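Local structure of metal-dependent phosphohydrolase, HDOD domain-containing (Geobacter sulfurreducens, 3HC1) at residues A[65-70]-A[99-104]; A[71-76]-A[126-131]; A[241-246]-A[252-257]. The protein is of unknown function but binds two iron(III) ions within an all-helical HD-type domain, consistent with its classification as a metal-dependent phosphohydrolase. One frame throughout, in Å; residues are numbered along the deposited sequence.

Contact 1: A[65-70]-A[99-104]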
# COMPACT_ATOMS: atom_id res chain seq x y z
N VAL A 65 -3.59 -17.88 -9.30
CA VAL A 65 -4.83 -18.34 -9.98
C VAL A 65 -6.10 -17.89 -9.21
O VAL A 65 -7.07 -17.42 -9.82
CB VAL A 65 -4.79 -19.86 -10.23
CG1 VAL A 65 -6.05 -20.33 -10.94
CG2 VAL A 65 -3.56 -20.19 -11.03
N HIS A 66 -6.06 -17.95 -7.88
CA HIS A 66 -7.18 -17.50 -7.04
C HIS A 66 -7.47 -15.99 -7.20
O HIS A 66 -8.61 -15.58 -7.41
CB HIS A 66 -6.94 -17.87 -5.57
CG HIS A 66 -7.99 -17.39 -4.64
ND1 HIS A 66 -9.16 -18.09 -4.40
CD2 HIS A 66 -8.07 -16.27 -3.88
CE1 HIS A 66 -9.90 -17.43 -3.53
NE2 HIS A 66 -9.27 -16.31 -3.21
N LEU A 67 -6.45 -15.16 -7.10
CA LEU A 67 -6.65 -13.70 -7.25
C LEU A 67 -7.08 -13.40 -8.69
O LEU A 67 -7.95 -12.58 -8.89
CB LEU A 67 -5.37 -12.96 -6.90
CG LEU A 67 -5.41 -11.44 -6.87
CD1 LEU A 67 -6.61 -10.93 -6.00
CD2 LEU A 67 -4.06 -10.95 -6.36
N ALA A 68 -6.49 -14.09 -9.67
CA ALA A 68 -6.80 -13.90 -11.09
C ALA A 68 -8.27 -14.18 -11.34
O ALA A 68 -8.93 -13.44 -12.07
CB ALA A 68 -5.93 -14.82 -12.01
N ASN A 69 -8.80 -15.21 -10.68
CA ASN A 69 -10.18 -15.59 -10.88
C ASN A 69 -11.16 -14.74 -10.14
O ASN A 69 -12.35 -14.80 -10.43
CB ASN A 69 -10.42 -17.07 -10.53
CG ASN A 69 -11.64 -17.61 -11.22
OD1 ASN A 69 -11.92 -17.28 -12.38
ND2 ASN A 69 -12.39 -18.44 -10.52
N SER A 70 -10.70 -13.91 -9.21
CA SER A 70 -11.61 -13.03 -8.50
C SER A 70 -12.30 -12.05 -9.48
O SER A 70 -11.74 -11.67 -10.51
CB SER A 70 -10.88 -12.27 -7.39
OG SER A 70 -9.96 -11.35 -7.91
N PHE A 99 2.96 -9.92 -7.39
CA PHE A 99 3.44 -9.05 -6.34
C PHE A 99 2.59 -9.21 -5.07
O PHE A 99 3.12 -9.38 -3.98
CB PHE A 99 3.42 -7.60 -6.81
CG PHE A 99 3.93 -6.65 -5.80
CD1 PHE A 99 5.28 -6.38 -5.70
CD2 PHE A 99 3.05 -6.01 -4.93
CE1 PHE A 99 5.75 -5.50 -4.75
CE2 PHE A 99 3.53 -5.12 -3.97
CZ PHE A 99 4.88 -4.88 -3.90
N THR A 100 1.27 -9.18 -5.25
CA THR A 100 0.29 -9.28 -4.16
C THR A 100 0.37 -10.62 -3.45
O THR A 100 0.35 -10.69 -2.22
CB THR A 100 -1.14 -9.02 -4.73
OG1 THR A 100 -1.15 -7.70 -5.31
CG2 THR A 100 -2.22 -9.13 -3.67
N CYS A 101 0.47 -11.70 -4.24
CA CYS A 101 0.46 -13.04 -3.68
C CYS A 101 1.74 -13.39 -3.01
O CYS A 101 1.72 -14.23 -2.15
CB CYS A 101 0.13 -14.09 -4.73
SG CYS A 101 -1.56 -13.85 -5.30
N ALA A 102 2.83 -12.71 -3.36
CA ALA A 102 4.13 -12.92 -2.71
C ALA A 102 4.27 -12.02 -1.49
O ALA A 102 4.79 -12.45 -0.49
CB ALA A 102 5.31 -12.67 -3.69
N ILE A 103 3.82 -10.77 -1.58
CA ILE A 103 4.00 -9.83 -0.48
C ILE A 103 3.12 -10.26 0.75
O ILE A 103 3.40 -9.86 1.87
CB ILE A 103 3.76 -8.41 -0.94
CG1 ILE A 103 4.42 -7.38 0.01
CG2 ILE A 103 2.28 -8.11 -1.11
CD1 ILE A 103 5.89 -7.24 -0.24
N VAL A 104 2.08 -11.05 0.52
CA VAL A 104 1.18 -11.41 1.62
C VAL A 104 1.95 -12.17 2.74
O VAL A 104 1.61 -12.03 3.91
CB VAL A 104 -0.08 -12.12 1.18
CG1 VAL A 104 0.24 -13.51 0.57
CG2 VAL A 104 -1.08 -12.22 2.36

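Contact 2: A[71-76]-A[126-131]. With GOL (glycerol), chain H.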
# COMPACT_ATOMS: atom_id res chain seq x y z
N PRO A 71 -13.54 -11.65 -9.15
CA PRO A 71 -14.29 -10.75 -10.06
C PRO A 71 -13.48 -9.53 -10.50
O PRO A 71 -13.47 -9.19 -11.69
CB PRO A 71 -15.50 -10.32 -9.23
CG PRO A 71 -15.62 -11.32 -8.10
CD PRO A 71 -14.35 -12.11 -8.00
N LEU A 72 -12.80 -8.90 -9.54
CA LEU A 72 -12.04 -7.67 -9.78
C LEU A 72 -11.00 -7.81 -10.90
O LEU A 72 -10.73 -6.86 -11.65
CB LEU A 72 -11.36 -7.20 -8.47
CG LEU A 72 -10.47 -5.94 -8.48
CD1 LEU A 72 -11.26 -4.68 -8.78
CD2 LEU A 72 -9.72 -5.80 -7.12
N TYR A 73 -10.39 -8.99 -10.99
CA TYR A 73 -9.38 -9.25 -12.01
C TYR A 73 -9.98 -9.85 -13.28
O TYR A 73 -9.64 -9.41 -14.38
CB TYR A 73 -8.24 -10.13 -11.45
CG TYR A 73 -7.32 -9.32 -10.58
CD1 TYR A 73 -7.61 -9.11 -9.23
CD2 TYR A 73 -6.21 -8.68 -11.13
CE1 TYR A 73 -6.78 -8.31 -8.42
CE2 TYR A 73 -5.37 -7.89 -10.33
CZ TYR A 73 -5.65 -7.71 -8.99
OH TYR A 73 -4.83 -6.91 -8.23
N SER A 74 -10.88 -10.82 -13.10
CA SER A 74 -11.34 -11.70 -14.20
C SER A 74 -12.63 -11.29 -14.81
O SER A 74 -12.87 -11.59 -15.99
CB SER A 74 -11.63 -13.09 -13.67
OG SER A 74 -10.47 -13.84 -13.56
N ALA A 75 -13.51 -10.71 -14.00
CA ALA A 75 -14.89 -10.55 -14.37
C ALA A 75 -15.45 -11.97 -14.37
O ALA A 75 -15.03 -12.80 -13.56
CB ALA A 75 -15.02 -9.87 -15.76
N ALA A 76 -16.35 -12.25 -15.32
CA ALA A 76 -17.06 -13.53 -15.37
C ALA A 76 -16.29 -14.67 -16.06
O ALA A 76 -16.79 -15.78 -16.12
CB ALA A 76 -18.44 -13.34 -16.06
N VAL A 126 -5.89 0.37 0.39
CA VAL A 126 -5.10 1.49 -0.08
C VAL A 126 -4.49 1.24 -1.48
O VAL A 126 -4.59 2.11 -2.36
CB VAL A 126 -4.05 1.96 0.97
CG1 VAL A 126 -3.03 3.05 0.39
CG2 VAL A 126 -4.82 2.52 2.21
N ALA A 127 -3.86 0.08 -1.67
CA ALA A 127 -3.31 -0.27 -2.98
C ALA A 127 -4.40 -0.11 -4.05
O ALA A 127 -4.19 0.53 -5.10
CB ALA A 127 -2.78 -1.72 -2.99
N ARG A 128 -5.54 -0.76 -3.81
CA ARG A 128 -6.60 -0.85 -4.82
C ARG A 128 -7.25 0.48 -5.12
O ARG A 128 -7.54 0.80 -6.29
CB ARG A 128 -7.66 -1.86 -4.43
CG ARG A 128 -7.22 -3.27 -4.57
CD ARG A 128 -8.27 -4.29 -4.12
NE ARG A 128 -7.77 -5.63 -4.31
CZ ARG A 128 -8.44 -6.76 -4.06
NH1 ARG A 128 -9.68 -6.74 -3.61
NH2 ARG A 128 -7.85 -7.92 -4.31
N ILE A 129 -7.53 1.25 -4.08
CA ILE A 129 -8.11 2.58 -4.25
C ILE A 129 -7.13 3.53 -4.89
O ILE A 129 -7.51 4.31 -5.78
CB ILE A 129 -8.67 3.16 -2.90
CG1 ILE A 129 -9.95 2.37 -2.58
CG2 ILE A 129 -8.94 4.71 -3.01
CD1 ILE A 129 -10.46 2.46 -1.24
N ALA A 130 -5.87 3.49 -4.45
CA ALA A 130 -4.85 4.33 -5.08
C ALA A 130 -4.74 4.00 -6.58
O ALA A 130 -4.60 4.92 -7.39
CB ALA A 130 -3.55 4.20 -4.41
N LYS A 131 -4.85 2.73 -6.94
CA LYS A 131 -4.80 2.37 -8.34
C LYS A 131 -6.01 2.91 -9.07
O LYS A 131 -5.83 3.45 -10.16
CB LYS A 131 -4.68 0.89 -8.58
CG LYS A 131 -4.24 0.59 -10.03
CD LYS A 131 -4.22 -0.88 -10.33
CE LYS A 131 -3.86 -1.14 -11.81
NZ LYS A 131 -4.05 -2.57 -12.20
C1 GOL H . -7.36 -3.30 -12.45
O1 GOL H . -6.42 -2.48 -11.83
C2 GOL H . -7.90 -4.25 -11.40
O2 GOL H . -8.33 -5.39 -12.13
C3 GOL H . -6.82 -4.63 -10.38
O3 GOL H . -6.63 -3.71 -9.31
O HOH W 1 -5.51 -6.90 -5.69

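Contact 3: A[241-246]-A[252-257]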
# COMPACT_ATOMS: atom_id res chain seq x y z
N CYS A 241 -9.47 5.41 3.04
CA CYS A 241 -9.65 4.13 3.70
C CYS A 241 -9.84 4.29 5.20
O CYS A 241 -10.71 3.67 5.77
CB CYS A 241 -8.52 3.21 3.39
SG CYS A 241 -8.65 2.55 1.69
N THR A 242 -9.05 5.18 5.83
CA THR A 242 -9.13 5.39 7.27
C THR A 242 -10.47 5.97 7.64
O THR A 242 -11.05 5.60 8.65
CB THR A 242 -7.98 6.29 7.75
OG1 THR A 242 -6.76 5.66 7.36
CG2 THR A 242 -7.98 6.49 9.29
N LEU A 243 -10.96 6.88 6.81
CA LEU A 243 -12.28 7.52 7.01
C LEU A 243 -13.48 6.68 6.57
O LEU A 243 -14.57 6.98 6.98
CB LEU A 243 -12.35 8.91 6.36
CG LEU A 243 -11.55 10.02 7.06
CD1 LEU A 243 -11.43 11.27 6.13
CD2 LEU A 243 -12.06 10.38 8.45
N ARG A 244 -13.30 5.63 5.80
CA ARG A 244 -14.39 4.79 5.30
C ARG A 244 -14.26 3.33 5.75
O ARG A 244 -14.50 2.41 4.97
CB ARG A 244 -14.44 4.86 3.77
CG ARG A 244 -14.75 6.23 3.21
CD ARG A 244 -16.08 6.76 3.63
NE ARG A 244 -16.58 7.84 2.77
CZ ARG A 244 -17.39 8.83 3.17
NH1 ARG A 244 -17.80 8.92 4.40
NH2 ARG A 244 -17.80 9.76 2.31
N ARG A 245 -13.85 3.13 6.99
CA ARG A 245 -13.90 1.85 7.68
C ARG A 245 -12.98 0.80 7.05
O ARG A 245 -13.29 -0.38 7.11
CB ARG A 245 -15.33 1.28 7.78
CG ARG A 245 -16.43 2.24 8.35
CD ARG A 245 -17.82 1.56 8.29
NE ARG A 245 -18.73 2.10 9.31
CZ ARG A 245 -19.77 2.90 9.08
NH1 ARG A 245 -20.09 3.30 7.85
NH2 ARG A 245 -20.52 3.30 10.11
N LEU A 246 -11.86 1.23 6.46
CA LEU A 246 -10.90 0.29 5.89
C LEU A 246 -9.49 0.65 6.44
O LEU A 246 -8.53 0.79 5.70
CB LEU A 246 -11.00 0.30 4.37
CG LEU A 246 -10.25 -0.72 3.48
CD1 LEU A 246 -10.37 -2.11 4.08
CD2 LEU A 246 -10.79 -0.62 2.06
N LYS A 252 -8.27 12.62 13.28
CA LYS A 252 -8.94 13.68 14.02
C LYS A 252 -10.37 13.84 13.54
O LYS A 252 -10.70 13.48 12.41
CB LYS A 252 -8.17 15.00 13.94
CG LYS A 252 -8.21 15.73 12.60
CD LYS A 252 -7.11 16.79 12.51
CE LYS A 252 -7.32 17.77 11.36
NZ LYS A 252 -7.83 17.11 10.12
N PRO A 253 -11.23 14.40 14.41
CA PRO A 253 -12.62 14.62 14.04
C PRO A 253 -12.75 15.49 12.79
O PRO A 253 -11.98 16.43 12.60
CB PRO A 253 -13.18 15.37 15.27
CG PRO A 253 -12.36 14.87 16.40
CD PRO A 253 -10.97 14.74 15.82
N VAL A 254 -13.72 15.14 11.95
CA VAL A 254 -13.97 15.84 10.71
C VAL A 254 -15.45 16.26 10.67
O VAL A 254 -16.34 15.44 10.96
CB VAL A 254 -13.63 14.92 9.48
CG1 VAL A 254 -12.38 14.07 9.78
CG2 VAL A 254 -14.79 14.00 9.13
N ASP A 255 -15.72 17.53 10.33
CA ASP A 255 -17.11 18.00 10.20
C ASP A 255 -17.83 17.20 9.11
O ASP A 255 -18.92 16.66 9.33
CB ASP A 255 -17.13 19.51 9.90
CG ASP A 255 -16.48 20.35 11.01
OD1 ASP A 255 -16.99 20.34 12.15
OD2 ASP A 255 -15.47 21.03 10.73
N SER A 256 -17.21 17.14 7.93
CA SER A 256 -17.77 16.44 6.79
C SER A 256 -16.68 15.73 5.96
O SER A 256 -15.88 16.40 5.31
CB SER A 256 -18.46 17.45 5.87
OG SER A 256 -18.63 16.91 4.56
N VAL A 257 -16.76 14.40 5.93
CA VAL A 257 -15.82 13.53 5.23
C VAL A 257 -15.83 13.76 3.73
O VAL A 257 -14.75 13.85 3.11
CB VAL A 257 -16.10 12.05 5.53
CG1 VAL A 257 -15.25 11.10 4.63
CG2 VAL A 257 -15.82 11.76 7.05

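Contact 1: A[65-70]-A[99-104]
Leu67 reaches across to Thr100 and Cys101 in a small, buried, wholly apolar contact between segments of helices 58-69 and 82-108. One methyl does all the touching on its side: Leu67 CD2 lies 3.7 Å from Thr100 CG2 and 4.0 Å from Cys101 SG. The Leu67 and Thr100 side chains cross at about a right angle, and the sulfur meets the same methyl from the neighbouring position on helix 82-108. The backbones are closest at Leu67 and Cys101, whose CA atoms are 8.0 Å apart.

No hydrogen bond joins the two segments, though Arg63 of helix 58-69 reaches Cys101 O. Thr100 holds CG2 anti to its own nitrogen, which presents the methyl to Leu67 while OG1 (chi1 -60°) is engaged with Glu96 O and with the hydroxyl of Tyr146. At the end of the other helix, Ser70 OG donates to Leu67 O over 2.6 Å, in the carbonyl plane, and Ser70 N shares that acceptor, so two donors grip one carbonyl.

Cys101 also packs on Leu60 and Val64 of helix 58-69. Behind this interface, helix 82-108 rests on helices 31-39 and 142-150 through Phe99 and Ile103, which makes the contact one seam of a helical bundle.

Contact 2: A[71-76]-A[126-131]
Leu72 and Arg128 mark the nearest backbone approach, their CA atoms 10.0 Å apart, so side chains and a water span the gap between the short helix 71-74 and the long helix 116-136. Ala75 N bonds to Pro71 O, and Ala75 then leaves the helix with positive phi (68°).

The main direct touch is a methyl laid over a flat cation. Leu72 CD2 sits above one face of the Arg128 guanidinium, offset toward its rim, 3.4 Å from Arg128 NE. An unbroken extended chain from CG to NE carries the arginine out to this meeting. Arg128 also packs on Leu67 of helix 58-69 and on Leu302 of helix 281-302. Tyr73 takes a different route: its CB does not point at the other helix, yet the ring's far end comes nearer to it, and Arg128 NH2 lies at the ring edge, 4.3 Å from Tyr73 CE1.

A water joins the two groups. It donates to Tyr73 OH (2.6 Å) and accepts from Arg128 NH2 (2.9 Å), lying in plane with both the ring and the guanidinium; Tyr73 OH is also hydrogen-bonded to Glu96. A glycerol, probably from the crystallisation liquor, covers one face of the ring, its C3 3.6 Å from Tyr73 CE2, and its O2 donates to Leu72 O. Its O1 is less surely placed, so its approach to Lys131 is doubtful, whereas Lys131 NZ has a salt bridge to Glu96.

Glu96 thus serves both Tyr73 and Lys131, and its negative charge probably helps to hold both in place. With the side chain of Arg128 about 13 Å from a bound iron, this is a surface contact outside the first metal shell, in which a methyl-on-guanidinium touch is supplemented by one water bridge.

Contact 3: A[241-246]-A[252-257]
Val257 stands against both Leu243 and Arg244, bringing the start of helix 257-263 onto the end of helix 229-243. The apolar part is Leu243 sliding past Val257 in the opposite direction, with Leu243 CB 4.0 Å from Val257 CG1. Leu243 CD2 also comes to 3.9 Å from Val254 CG1, but this touch is less certain, since Val254 was modelled in two conformers.

The second interaction sets a methyl on a cation. Val257 CG1 lies over one face of the Arg244 guanidinium, offset toward the rim and 3.4 Å from Arg244 NH1. The arginine gets there by a bend: chi2 of -61° folds the chain so that its end approaches Val257 although its CB does not point that way. Arg244 NH2 forms a salt bridge with Asp289, which probably helps to fix the plane presented to the methyl. With a serine in place of Arg244, Asp289 would probably lose this salt-bridge partner and Val257 CG1 the flat group it lies on.

Hydrogen bonds shape the two ends. Cys241 O accepts from both Arg244 N and Leu246 N, turning the chain as the helix finishes, while Ser256 OG accepts from Thr259 N as the N-cap of helix 257-263.

Leu246 O then accepts from His122 ND1, so the turn probably helps to orient His122, an iron ligand borne on helix 116-136. Leu243 and Val254 share Leu260 of helix 257-263, and on another flank Arg244 and Leu246 pack on Ile292 of helix 281-302.

How the contacts relate
From the N terminus, segments 65-70 and 71-76 run directly on, and each then finds a later partner. Contact 1 closes a mostly helical loop of 28 residues at helix 82-108; contact 2 spans 49 residues to helix 116-136. Their segments alternate along the chain, so the two contacts cross, and they adjoin where Tyr73 CD1 packs on Leu67 O. Contact 3 follows in series and closes a short loop, with five residues between its segments, in the connection from helix 229-243 to helix 257-263. It has no touch with contact 1 but meets contact 2 through Ile129 and Cys241, so helix 116-136, which itself carries the iron ligand His122, touches both helix 71-74 and helix 229-243.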